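Local structure of enterochelin esterase (Salmonella enterica subsp. enterica serovar Typhimurium, 3MGA) at residues T61-P69 / F109-L120; F306-F316 / G342-E353. The protein probably hydrolyses the ester bonds of the siderophore enterobactin in its ferric form, helping the cell to release the iron it carries. All coordinates share one frame; numbering follows the deposited sequence.

Contact 1: T61-P69 / F109-L120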
loop_
_atom_site.group_PDB
_atom_site.type_symbol
_atom_site.label_atom_id
_atom_site.label_comp_id
_atom_site.label_asym_id
_atom_site.label_seq_id
_atom_site.Cartn_x
_atom_site.Cartn_y
_atom_site.Cartn_z
ATOM N N THR A 61 15.172 4.205 -3.656
ATOM C CA THR A 61 16.248 4.891 -2.945
ATOM C C THR A 61 16.095 4.865 -1.426
ATOM O O THR A 61 16.722 5.663 -0.729
ATOM C CB THR A 61 16.364 6.366 -3.379
ATOM O OG1 THR A 61 15.193 7.092 -2.977
ATOM C CG2 THR A 61 16.574 6.477 -4.890
ATOM N N ASP A 62 15.286 3.951 -0.904
ATOM C CA ASP A 62 15.067 3.862 0.549
ATOM C C ASP A 62 15.755 2.637 1.169
ATOM O O ASP A 62 16.633 2.036 0.561
ATOM C CB ASP A 62 13.561 3.892 0.866
ATOM C CG ASP A 62 12.800 2.711 0.273
ATOM O OD1 ASP A 62 13.437 1.792 -0.277
ATOM O OD2 ASP A 62 11.552 2.706 0.354
ATOM N N HIS A 63 15.351 2.279 2.381
ATOM C CA HIS A 63 15.928 1.148 3.093
ATOM C C HIS A 63 15.534 -0.217 2.526
ATOM O O HIS A 63 16.202 -1.210 2.808
ATOM C CB HIS A 63 15.510 1.200 4.558
ATOM C CG HIS A 63 14.046 0.979 4.767
ATOM N ND1 HIS A 63 13.514 -0.266 5.029
ATOM C CD2 HIS A 63 13.000 1.836 4.733
ATOM C CE1 HIS A 63 12.204 -0.163 5.159
ATOM N NE2 HIS A 63 11.867 1.103 4.982
ATOM N N HIS A 64 14.450 -0.286 1.754
ATOM C CA HIS A 64 14.017 -1.565 1.181
ATOM C C HIS A 64 15.049 -2.132 0.195
ATOM O O HIS A 64 15.157 -3.351 0.037
ATOM C CB HIS A 64 12.623 -1.454 0.535
ATOM C CG HIS A 64 11.530 -1.154 1.516
ATOM N ND1 HIS A 64 10.915 -2.132 2.267
ATOM C CD2 HIS A 64 10.947 0.016 1.876
ATOM C CE1 HIS A 64 9.999 -1.580 3.043
ATOM N NE2 HIS A 64 10.001 -0.277 2.828
ATOM N N GLN A 65 15.804 -1.251 -0.460
ATOM C CA GLN A 65 16.856 -1.677 -1.388
ATOM C C GLN A 65 18.236 -1.448 -0.774
ATOM O O GLN A 65 19.242 -1.557 -1.477
ATOM C CB GLN A 65 16.776 -0.887 -2.704
ATOM C CG GLN A 65 15.496 -1.070 -3.491
ATOM C CD GLN A 65 15.295 -2.490 -3.985
ATOM O OE1 GLN A 65 14.177 -2.894 -4.292
ATOM N NE2 GLN A 65 16.371 -3.254 -4.050
ATOM N N ASN A 66 18.292 -1.153 0.530
ATOM C CA ASN A 66 19.572 -0.855 1.199
ATOM C C ASN A 66 20.387 0.102 0.347
ATOM O O ASN A 66 21.591 -0.057 0.186
ATOM C CB ASN A 66 20.375 -2.128 1.486
ATOM C CG ASN A 66 19.782 -2.950 2.602
ATOM O OD1 ASN A 66 18.958 -2.463 3.378
ATOM N ND2 ASN A 66 20.216 -4.199 2.712
ATOM N N ALA A 67 19.704 1.096 -0.202
ATOM C CA ALA A 67 20.337 2.062 -1.074
ATOM C C ALA A 67 21.056 3.140 -0.286
ATOM O O ALA A 67 20.627 3.524 0.810
ATOM C CB ALA A 67 19.294 2.695 -1.997
ATOM N N GLN A 68 22.164 3.613 -0.844
ATOM C CA GLN A 68 22.909 4.692 -0.237
ATOM C C GLN A 68 22.035 5.918 -0.490
ATOM O O GLN A 68 21.538 6.089 -1.604
ATOM C CB GLN A 68 24.293 4.829 -0.880
ATOM C CG GLN A 68 25.182 3.591 -0.677
ATOM C CD GLN A 68 26.500 3.641 -1.444
ATOM O OE1 GLN A 68 26.745 4.550 -2.236
ATOM N NE2 GLN A 68 27.347 2.642 -1.220
ATOM N N PRO A 69 21.803 6.746 0.551
ATOM C CA PRO A 69 20.967 7.946 0.439
ATOM C C PRO A 69 21.301 8.784 -0.788
ATOM O O PRO A 69 22.440 9.223 -0.952
ATOM C CB PRO A 69 21.272 8.704 1.724
ATOM C CG PRO A 69 21.600 7.639 2.699
ATOM C CD PRO A 69 22.287 6.552 1.930
ATOM N N PHE A 109 29.656 6.638 2.668
ATOM C CA PHE A 109 29.499 5.304 2.102
ATOM C C PHE A 109 30.430 5.156 0.911
ATOM O O PHE A 109 30.423 5.990 0.004
ATOM C CB PHE A 109 28.054 5.050 1.650
ATOM C CG PHE A 109 27.035 5.188 2.749
ATOM C CD1 PHE A 109 26.849 4.170 3.673
ATOM C CD2 PHE A 109 26.240 6.324 2.842
ATOM C CE1 PHE A 109 25.908 4.294 4.686
ATOM C CE2 PHE A 109 25.295 6.451 3.851
ATOM C CZ PHE A 109 25.129 5.434 4.772
ATOM N N ALA A 110 31.240 4.103 0.919
ATOM C CA ALA A 110 32.153 3.837 -0.183
ATOM C C ALA A 110 31.346 3.200 -1.309
ATOM O O ALA A 110 30.323 2.566 -1.048
ATOM C CB ALA A 110 33.273 2.912 0.262
ATOM N N PRO A 111 31.783 3.380 -2.568
ATOM C CA PRO A 111 31.046 2.774 -3.680
ATOM C C PRO A 111 30.969 1.248 -3.556
ATOM O O PRO A 111 31.997 0.588 -3.410
ATOM C CB PRO A 111 31.871 3.173 -4.915
ATOM C CG PRO A 111 32.641 4.370 -4.499
ATOM C CD PRO A 111 32.917 4.198 -3.037
ATOM N N GLY A 112 29.756 0.704 -3.601
ATOM C CA GLY A 112 29.552 -0.742 -3.495
ATOM C C GLY A 112 29.486 -1.253 -2.064
ATOM O O GLY A 112 29.690 -2.444 -1.814
ATOM N N GLU A 113 29.210 -0.351 -1.125
ATOM C CA GLU A 113 29.092 -0.705 0.286
ATOM C C GLU A 113 27.620 -0.781 0.666
ATOM O O GLU A 113 26.926 0.230 0.639
ATOM C CB GLU A 113 29.774 0.348 1.166
ATOM C CG GLU A 113 29.624 0.099 2.676
ATOM C CD GLU A 113 30.137 1.252 3.532
ATOM O OE1 GLU A 113 29.990 1.178 4.771
ATOM O OE2 GLU A 113 30.676 2.234 2.974
ATOM N N THR A 114 27.151 -1.976 1.015
ATOM C CA THR A 114 25.769 -2.169 1.439
ATOM C C THR A 114 25.632 -1.634 2.862
ATOM O O THR A 114 26.234 -2.185 3.784
ATOM C CB THR A 114 25.366 -3.664 1.431
ATOM O OG1 THR A 114 25.469 -4.192 0.101
ATOM C CG2 THR A 114 23.933 -3.843 1.931
ATOM N N PRO A 115 24.861 -0.547 3.054
ATOM C CA PRO A 115 24.716 -0.042 4.415
ATOM C C PRO A 115 23.789 -0.909 5.248
ATOM O O PRO A 115 23.051 -1.728 4.699
ATOM C CB PRO A 115 24.090 1.346 4.214
ATOM C CG PRO A 115 24.291 1.665 2.763
ATOM C CD PRO A 115 24.205 0.346 2.086
ATOM N N ASP A 116 23.840 -0.733 6.562
ATOM C CA ASP A 116 22.975 -1.476 7.464
ATOM C C ASP A 116 21.585 -0.856 7.338
ATOM O O ASP A 116 21.436 0.365 7.421
ATOM C CB ASP A 116 23.505 -1.392 8.900
ATOM C CG ASP A 116 22.665 -2.183 9.895
ATOM O OD1 ASP A 116 21.531 -2.586 9.558
ATOM O OD2 ASP A 116 23.145 -2.391 11.031
ATOM N N ARG A 117 20.578 -1.698 7.117
ATOM C CA ARG A 117 19.201 -1.230 6.956
ATOM C C ARG A 117 18.738 -0.458 8.194
ATOM O O ARG A 117 18.091 0.584 8.080
ATOM C CB ARG A 117 18.251 -2.402 6.708
ATOM C CG ARG A 117 16.839 -1.971 6.313
ATOM C CD ARG A 117 15.850 -3.096 6.477
ATOM N NE ARG A 117 15.813 -3.527 7.876
ATOM C CZ ARG A 117 15.128 -2.917 8.845
ATOM N NH1 ARG A 117 14.406 -1.825 8.593
ATOM N NH2 ARG A 117 15.174 -3.397 10.083
ATOM N N ASN A 118 19.061 -0.982 9.373
ATOM C CA ASN A 118 18.694 -0.327 10.624
ATOM C C ASN A 118 19.251 1.089 10.680
ATOM O O ASN A 118 18.559 2.013 11.112
ATOM C CB ASN A 118 19.193 -1.139 11.821
ATOM C CG ASN A 118 18.551 -2.511 11.906
ATOM O OD1 ASN A 118 17.479 -2.745 11.345
ATOM N ND2 ASN A 118 19.199 -3.423 12.621
ATOM N N VAL A 119 20.494 1.255 10.226
ATOM C CA VAL A 119 21.147 2.565 10.210
ATOM C C VAL A 119 20.441 3.510 9.232
ATOM O O VAL A 119 20.351 4.712 9.486
ATOM C CB VAL A 119 22.653 2.457 9.863
ATOM C CG1 VAL A 119 23.302 3.835 9.841
ATOM C CG2 VAL A 119 23.362 1.567 10.868
ATOM N N LEU A 120 19.938 2.966 8.123
ATOM C CA LEU A 120 19.214 3.776 7.134
ATOM C C LEU A 120 17.908 4.331 7.702
ATOM O O LEU A 120 17.747 5.552 7.784
ATOM C CB LEU A 120 18.940 2.998 5.839
ATOM C CG LEU A 120 20.122 2.754 4.901
ATOM C CD1 LEU A 120 19.674 1.945 3.681
ATOM C CD2 LEU A 120 20.730 4.083 4.465
#
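Gln68 runs its side chain past Phe109 in the opposite direction, its amide carbon CD resting 3.7 Å from Phe109 CB and its amide plane turned only 19° from the phenyl ring. With the chain extended beyond CG, the amide reaches into the type II turn from Ala110 to Glu113. There NE2 makes two hydrogen bonds, to Ala110 O at 3.0 Å and to Glu113 O at 3.1 Å. The second is nearly straight (169°) and lies in the plane of the Gln68 amide, whereas the first is more bent; together they limit rotation of the amide. The Glu113 carboxylate braces the turn, OE2 accepting from Ala110 N beside the weak backbone bond from Glu113 N to Ala110 O. Pro69 crosses Phe109 at about a right angle, with Pro69 CD 3.6 Å from Phe109 CE2 and 3.9 Å from Leu120 CD2. Leu120 CD1 sits instead against the loop backbone, 3.4 Å from Ala67 O and close to Asn66 CA, while Pro115 CD lies 3.3 Å from Asn66 O. At the far end His63 and Arg117 lie side by side, pointing the same way, with their planes 68° apart and His63 ND1 at the guanidinium edge. This buried ND1 has no hydrogen-bond partner in the model. Asp116 N-caps the helix, accepting from Asn118 N through OD1. The arrangement thus joins two loops of the N-terminal E-set-like region against the first turn of helix 117-127, whose Trp124 also touches Pro69, while Trp54 and Tyr56 of strand 52-57 meet Pro69 and His63, respectively.

Contact 2: F306-F316 / G342-E353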
loop_
_atom_site.group_PDB
_atom_site.type_symbol
_atom_site.label_atom_id
_atom_site.label_comp_id
_atom_site.label_asym_id
_atom_site.label_seq_id
_atom_site.Cartn_x
_atom_site.Cartn_y
_atom_site.Cartn_z
ATOM N N PHE A 306 -14.604 -15.982 7.125
ATOM C CA PHE A 306 -13.781 -15.248 6.160
ATOM C C PHE A 306 -13.112 -16.229 5.200
ATOM O O PHE A 306 -12.040 -16.766 5.487
ATOM C CB PHE A 306 -12.723 -14.403 6.887
ATOM C CG PHE A 306 -13.276 -13.573 8.017
ATOM C CD1 PHE A 306 -14.097 -12.486 7.765
ATOM C CD2 PHE A 306 -12.952 -13.870 9.334
ATOM C CE1 PHE A 306 -14.605 -11.715 8.800
ATOM C CE2 PHE A 306 -13.451 -13.098 10.381
ATOM C CZ PHE A 306 -14.276 -12.017 10.107
ATOM N N GLY A 307 -13.746 -16.453 4.054
ATOM C CA GLY A 307 -13.235 -17.394 3.064
ATOM C C GLY A 307 -12.323 -16.808 2.009
ATOM O O GLY A 307 -11.634 -17.550 1.309
ATOM N N CYS A 308 -12.306 -15.484 1.893
ATOM C CA CYS A 308 -11.479 -14.814 0.894
ATOM C C CYS A 308 -10.469 -13.882 1.557
ATOM O O CYS A 308 -10.833 -13.008 2.338
ATOM C CB CYS A 308 -12.369 -14.029 -0.076
ATOM S SG CYS A 308 -13.678 -15.033 -0.857
ATOM N N VAL A 309 -9.196 -14.084 1.249
ATOM C CA VAL A 309 -8.134 -13.263 1.794
ATOM C C VAL A 309 -7.429 -12.488 0.681
ATOM O O VAL A 309 -7.207 -13.009 -0.422
ATOM C CB VAL A 309 -7.087 -14.119 2.538
ATOM C CG1 VAL A 309 -5.874 -13.288 2.904
ATOM C CG2 VAL A 309 -7.699 -14.759 3.778
ATOM N N LEU A 310 -7.122 -11.225 0.974
ATOM C CA LEU A 310 -6.392 -10.369 0.068
ATOM C C LEU A 310 -5.244 -9.741 0.858
ATOM O O LEU A 310 -5.438 -8.772 1.602
ATOM C CB LEU A 310 -7.297 -9.308 -0.559
ATOM C CG LEU A 310 -6.603 -8.249 -1.441
ATOM C CD1 LEU A 310 -5.602 -8.883 -2.394
ATOM C CD2 LEU A 310 -7.626 -7.385 -2.207
ATOM N N SER A 311 -4.059 -10.331 0.721
ATOM C CA SER A 311 -2.870 -9.833 1.386
ATOM C C SER A 311 -1.938 -9.148 0.398
ATOM O O SER A 311 -1.453 -9.775 -0.552
ATOM C CB SER A 311 -2.115 -10.950 2.081
ATOM O OG SER A 311 -0.911 -10.440 2.648
ATOM N N GLN A 312 -1.697 -7.863 0.634
ATOM C CA GLN A 312 -0.810 -7.066 -0.204
ATOM C C GLN A 312 0.395 -6.727 0.666
ATOM O O GLN A 312 0.233 -6.183 1.760
ATOM C CB GLN A 312 -1.507 -5.780 -0.665
ATOM C CG GLN A 312 -2.908 -6.003 -1.228
ATOM C CD GLN A 312 -3.531 -4.751 -1.814
ATOM O OE1 GLN A 312 -4.540 -4.268 -1.316
ATOM N NE2 GLN A 312 -2.910 -4.199 -2.855
ATOM N N SER A 313 1.594 -7.073 0.193
ATOM C CA SER A 313 2.839 -6.831 0.938
ATOM C C SER A 313 2.740 -7.347 2.376
ATOM O O SER A 313 3.192 -6.697 3.319
ATOM C CB SER A 313 3.201 -5.346 0.928
ATOM O OG SER A 313 3.476 -4.903 -0.379
ATOM N N GLY A 314 2.150 -8.526 2.529
ATOM C CA GLY A 314 1.964 -9.130 3.846
ATOM C C GLY A 314 3.233 -9.222 4.668
ATOM O O GLY A 314 4.276 -9.659 4.180
ATOM N N SER A 315 3.141 -8.796 5.926
ATOM C CA SER A 315 4.280 -8.822 6.835
ATOM C C SER A 315 4.449 -10.222 7.422
ATOM O O SER A 315 4.322 -10.420 8.627
ATOM C CB SER A 315 4.082 -7.797 7.946
ATOM O OG SER A 315 3.966 -6.494 7.400
ATOM N N PHE A 316 4.749 -11.187 6.555
ATOM C CA PHE A 316 4.922 -12.579 6.967
ATOM C C PHE A 316 6.315 -12.857 7.518
ATOM O O PHE A 316 6.687 -14.007 7.743
ATOM C CB PHE A 316 4.548 -13.529 5.833
ATOM C CG PHE A 316 3.146 -13.355 5.380
ATOM C CD1 PHE A 316 2.096 -13.767 6.192
ATOM C CD2 PHE A 316 2.858 -12.745 4.162
ATOM C CE1 PHE A 316 0.789 -13.591 5.796
ATOM C CE2 PHE A 316 1.548 -12.558 3.761
ATOM C CZ PHE A 316 0.513 -12.981 4.576
ATOM N N GLY A 342 -10.502 -24.389 1.585
ATOM C CA GLY A 342 -11.699 -23.765 1.038
ATOM C C GLY A 342 -11.519 -22.268 0.851
ATOM O O GLY A 342 -12.411 -21.591 0.342
ATOM N N LEU A 343 -10.358 -21.754 1.253
ATOM C CA LEU A 343 -10.060 -20.336 1.136
ATOM C C LEU A 343 -9.587 -19.973 -0.255
ATOM O O LEU A 343 -8.950 -20.776 -0.930
ATOM C CB LEU A 343 -8.955 -19.917 2.115
ATOM C CG LEU A 343 -9.162 -20.060 3.623
ATOM C CD1 LEU A 343 -7.907 -19.570 4.357
ATOM C CD2 LEU A 343 -10.382 -19.291 4.075
ATOM N N ARG A 344 -9.919 -18.760 -0.683
ATOM C CA ARG A 344 -9.450 -18.248 -1.959
ATOM C C ARG A 344 -8.479 -17.167 -1.480
ATOM O O ARG A 344 -8.855 -16.309 -0.691
ATOM C CB ARG A 344 -10.578 -17.674 -2.820
ATOM C CG ARG A 344 -11.946 -18.330 -2.592
ATOM C CD ARG A 344 -12.899 -18.315 -3.808
ATOM N NE ARG A 344 -12.540 -17.381 -4.887
ATOM C CZ ARG A 344 -12.076 -17.770 -6.084
ATOM N NH1 ARG A 344 -11.960 -19.070 -6.383
ATOM N NH2 ARG A 344 -11.764 -16.873 -7.009
ATOM N N ILE A 345 -7.226 -17.225 -1.909
ATOM C CA ILE A 345 -6.238 -16.274 -1.420
ATOM C C ILE A 345 -5.480 -15.551 -2.519
ATOM O O ILE A 345 -4.961 -16.180 -3.439
ATOM C CB ILE A 345 -5.195 -16.991 -0.518
ATOM C CG1 ILE A 345 -5.889 -17.809 0.576
ATOM C CG2 ILE A 345 -4.257 -16.003 0.094
ATOM C CD1 ILE A 345 -4.935 -18.549 1.475
ATOM N N VAL A 346 -5.473 -14.223 -2.434
ATOM C CA VAL A 346 -4.719 -13.387 -3.344
ATOM C C VAL A 346 -3.518 -12.969 -2.504
ATOM O O VAL A 346 -3.667 -12.387 -1.426
ATOM C CB VAL A 346 -5.496 -12.153 -3.815
ATOM C CG1 VAL A 346 -4.556 -11.187 -4.555
ATOM C CG2 VAL A 346 -6.670 -12.559 -4.695
ATOM N N LEU A 347 -2.329 -13.301 -2.978
ATOM C CA LEU A 347 -1.127 -13.008 -2.240
ATOM C C LEU A 347 -0.267 -12.137 -3.141
ATOM O O LEU A 347 0.268 -12.592 -4.149
ATOM C CB LEU A 347 -0.458 -14.330 -1.857
ATOM C CG LEU A 347 0.545 -14.361 -0.710
ATOM C CD1 LEU A 347 -0.073 -13.803 0.562
ATOM C CD2 LEU A 347 1.022 -15.792 -0.496
ATOM N N GLU A 348 -0.200 -10.855 -2.796
ATOM C CA GLU A 348 0.548 -9.880 -3.567
ATOM C C GLU A 348 1.741 -9.332 -2.804
ATOM O O GLU A 348 1.688 -9.157 -1.583
ATOM C CB GLU A 348 -0.372 -8.733 -3.974
ATOM C CG GLU A 348 0.357 -7.500 -4.495
ATOM C CD GLU A 348 -0.574 -6.337 -4.706
ATOM O OE1 GLU A 348 -1.611 -6.532 -5.382
ATOM O OE2 GLU A 348 -0.257 -5.224 -4.215
ATOM N N ALA A 349 2.808 -9.056 -3.547
ATOM C CA ALA A 349 4.047 -8.506 -3.000
ATOM C C ALA A 349 4.876 -7.941 -4.146
ATOM O O ALA A 349 4.826 -8.455 -5.267
ATOM C CB ALA A 349 4.818 -9.564 -2.259
ATOM N N GLY A 350 5.622 -6.876 -3.872
ATOM C CA GLY A 350 6.431 -6.225 -4.891
ATOM C C GLY A 350 7.885 -6.659 -4.874
ATOM O O GLY A 350 8.417 -7.007 -3.827
ATOM N N VAL A 351 8.521 -6.625 -6.047
ATOM C CA VAL A 351 9.923 -7.005 -6.194
ATOM C C VAL A 351 10.853 -5.936 -5.607
ATOM O O VAL A 351 12.050 -6.183 -5.429
ATOM C CB VAL A 351 10.297 -7.291 -7.677
ATOM C CG1 VAL A 351 9.557 -8.510 -8.186
ATOM C CG2 VAL A 351 10.024 -6.072 -8.583
ATOM N N ARG A 352 10.299 -4.754 -5.313
ATOM C CA ARG A 352 11.057 -3.655 -4.714
ATOM C C ARG A 352 10.974 -3.672 -3.171
ATOM O O ARG A 352 11.261 -2.675 -2.518
ATOM C CB ARG A 352 10.560 -2.305 -5.224
ATOM C CG ARG A 352 10.718 -2.048 -6.719
ATOM C CD ARG A 352 12.156 -1.933 -7.094
ATOM N NE ARG A 352 12.368 -1.279 -8.385
ATOM C CZ ARG A 352 13.573 -0.987 -8.875
ATOM N NH1 ARG A 352 14.665 -1.300 -8.188
ATOM N NH2 ARG A 352 13.692 -0.385 -10.054
ATOM N N GLU A 353 10.544 -4.792 -2.602
ATOM C CA GLU A 353 10.499 -4.972 -1.144
ATOM C C GLU A 353 10.965 -6.402 -0.904
ATOM O O GLU A 353 10.163 -7.265 -0.533
ATOM C CB GLU A 353 9.103 -4.699 -0.566
ATOM C CG GLU A 353 7.946 -5.385 -1.310
ATOM C CD GLU A 353 6.582 -5.119 -0.701
ATOM O OE1 GLU A 353 5.579 -5.499 -1.339
ATOM O OE2 GLU A 353 6.498 -4.526 0.400
HETATM O O HOH W 1 0.961 -10.377 0.762
HETATM O O HOH W 2 2.290 -5.514 -3.047
#
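Glu353 holds CG between its backbone N and carbonyl carbon (chi1 48°) and then runs extended, which carries its carboxylate back to Ser313. The modelled 2.4 Å between Ser313 OG and Glu353 OE1 is too short to trust in detail, but Gly350 N gives OE1 a regular bond of 2.9 Å, on the anti lone pair. On Glu348, CG anti to the backbone N (chi1 166°) brings the carboxylate beside Gln312. Gln312 NE2 donates to Glu348 OE2 at 3.2 Å, a nearly straight bond that meets the oxygen from above the carboxylate plane; the same NE2 also serves Trp388 O. Strands 308-312 and 344-350, which carry or lead into these groups, run parallel, laced by backbone bonds from Arg344 N to Gly307 O through Ser313 N to Glu348 O. Leu310 CD1 and Val346 CG1 press together at 3.3 Å on the face that carries Gln312. On the other face Leu347 CD1 fits against Phe316 CE2, 3.8 Å away. One water is hydrogen-bonded to Ser311 OG, Gly314 N and Glu348 O; a second donates to Ser313 OG and Glu348 OE2. Ser315 OG bonds Ser289 OG of a probable nucleophile elbow. Glu353, just past strand 344-350 and accepting from His383 ND1 through OE2, is consistent with the acid of the Ser-His-acid triad of alpha/beta hydrolases.

Contact 1 is partly exposed and built from loops and a helix start in the N-terminal region; contact 2 is buried in the central sheet of the esterase domain, within a beta-alpha-beta unit. The two share no secondary-structure element. In contact 1 a single side-chain amide supplies the cross-segment hydrogen bonds amid proline and aromatic packing, whereas a backbone ladder dominates contact 2, with polar groups and waters gathered at its C-terminal end. Although their centres are about 28 Å apart, they meet at the interface of the domains: Gln65 OE1 lies 3.2 Å from Arg352 CA, and the His64 ring packs against His383, bringing contact 1 to the edge of the probable active site.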